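Local coordinates for protein alkaline serine protease AL20 (Nesterenkonia abyssinica, PDB 3CP7) that probably hydrolyses peptide bonds as a secreted, thermostable alkaline serine protease of the trypsin-like fold, at residues A[78-81]-A[82-86]. Residues are numbered along the deposited sequence; the frame is centred on the assembly and turned at random.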
loop_
_atom_site.group_PDB
_atom_site.type_symbol
_atom_site.label_atom_id
_atom_site.label_comp_id
_atom_site.label_asym_id
_atom_site.label_seq_id
_atom_site.Cartn_x
_atom_site.Cartn_y
_atom_site.Cartn_z
ATOM N N THR A 78 -0.406 -2.196 -4.180
ATOM C CA THR A 78 -1.583 -1.582 -4.769
ATOM C C THR A 78 -1.750 -0.129 -4.309
ATOM O O THR A 78 -1.340 0.222 -3.206
ATOM C CB THR A 78 -2.841 -2.414 -4.401
ATOM O OG1 THR A 78 -3.998 -1.801 -4.966
ATOM C CG2 THR A 78 -3.025 -2.550 -2.881
ATOM N N SER A 79 -2.354 0.716 -5.147
ATOM C CA SER A 79 -2.753 2.033 -4.682
ATOM C C SER A 79 -3.807 1.864 -3.589
ATOM O O SER A 79 -4.548 0.865 -3.579
ATOM C CB SER A 79 -3.321 2.870 -5.821
ATOM O OG SER A 79 -4.633 2.445 -6.119
ATOM N N ALA A 80 -3.864 2.826 -2.667
ATOM C CA ALA A 80 -4.840 2.779 -1.585
ATOM C C ALA A 80 -6.246 2.917 -2.114
ATOM O O ALA A 80 -7.153 2.243 -1.635
ATOM C CB ALA A 80 -4.565 3.868 -0.593
ATOM N N GLU A 81 -6.436 3.799 -3.084
ATOM C CA GLU A 81 -7.791 4.070 -3.565
ATOM C C GLU A 81 -8.335 2.895 -4.369
ATOM O O GLU A 81 -9.536 2.608 -4.311
ATOM C CB GLU A 81 -7.819 5.342 -4.404
ATOM C CG GLU A 81 -7.335 6.596 -3.673
ATOM C CD GLU A 81 -5.830 6.840 -3.783
ATOM O OE1 GLU A 81 -5.399 7.983 -3.478
ATOM O OE2 GLU A 81 -5.080 5.921 -4.164
ATOM N N TRP A 82 -7.473 2.218 -5.122
ATOM C CA TRP A 82 -7.911 0.999 -5.797
ATOM C C TRP A 82 -8.293 -0.090 -4.781
ATOM O O TRP A 82 -9.395 -0.646 -4.829
ATOM C CB TRP A 82 -6.877 0.456 -6.806
ATOM C CG TRP A 82 -7.415 -0.803 -7.367
ATOM C CD1 TRP A 82 -7.101 -2.087 -6.996
ATOM C CD2 TRP A 82 -8.490 -0.900 -8.292
ATOM N NE1 TRP A 82 -7.898 -2.981 -7.676
ATOM C CE2 TRP A 82 -8.771 -2.276 -8.470
ATOM C CE3 TRP A 82 -9.243 0.048 -9.008
ATOM C CZ2 TRP A 82 -9.774 -2.724 -9.335
ATOM C CZ3 TRP A 82 -10.235 -0.398 -9.878
ATOM C CH2 TRP A 82 -10.492 -1.773 -10.027
ATOM N N ALA A 83 -7.379 -0.395 -3.864
ATOM C CA ALA A 83 -7.613 -1.485 -2.902
ATOM C C ALA A 83 -8.847 -1.279 -2.046
ATOM O O ALA A 83 -9.558 -2.240 -1.738
ATOM C CB ALA A 83 -6.400 -1.669 -2.001
ATOM N N ASN A 84 -9.082 -0.036 -1.649
ATOM C CA ASN A 84 -10.123 0.264 -0.694
ATOM C C ASN A 84 -11.475 0.529 -1.353
ATOM O O ASN A 84 -12.514 0.269 -0.747
ATOM C CB ASN A 84 -9.705 1.424 0.224
ATOM C CG ASN A 84 -8.656 1.008 1.270
ATOM O OD1 ASN A 84 -9.015 0.635 2.383
ATOM N ND2 ASN A 84 -7.358 1.094 0.922
ATOM N N ARG A 85 -11.479 1.052 -2.581
ATOM C CA ARG A 85 -12.717 1.553 -3.177
ATOM C C ARG A 85 -12.908 1.185 -4.667
ATOM O O ARG A 85 -13.946 1.494 -5.253
ATOM C CB ARG A 85 -12.809 3.086 -2.965
ATOM C CG ARG A 85 -12.501 3.551 -1.506
ATOM C CD ARG A 85 -12.658 5.056 -1.249
ATOM N NE ARG A 85 -11.628 5.895 -1.868
ATOM C CZ ARG A 85 -11.741 6.430 -3.084
ATOM N NH1 ARG A 85 -10.775 7.196 -3.575
ATOM N NH2 ARG A 85 -12.824 6.192 -3.811
ATOM N N GLY A 86 -11.922 0.534 -5.284
ATOM C CA GLY A 86 -11.989 0.239 -6.720
ATOM C C GLY A 86 -12.014 1.506 -7.560
ATOM O O GLY A 86 -12.660 1.553 -8.612
#
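The indole of Trp-82 meets Thr-78 at its edge, where OG1 lies near the ring plane 3.7 Å from CD1; CA of Gly-86 rests 3.5 Å above one face, toward the rim. Trp-82 CG stands anti to the backbone N (chi1 177°), which swings the ring off the helix toward His-41, while NE1 bonds to His-44 O and Phe-88 packs edge-to-face. Ser-79 is the N-cap: its OG receives Trp-82 N at 3.0 Å and is also hydrogen-bonded to His-90 O. Ala-80 O is gripped twice by Asn-84, one turn further along the helix, through the backbone N and through ND2 at 2.8 Å; the carbonyl oxygen sits almost in the amide plane. Glu-81 and Arg-85 run side by side without pairing, Glu-81 CG lying 3.5 Å from Arg-85 NH1. Arg-85 NH1 forms a salt bridge with Asp-87 of the same chain, while in the second subunit Glu-75 pairs with Arg-85 NE, Asn-218 bonds Glu-81 OE1 and Leu-76 N bonds Asn-84 OD1. The whole is a short N-capped helix leaving barrel strand 71-78 of a trypsin-like fold, its tryptophan packed on the histidine of a probable Ser-His-Asp catalytic triad.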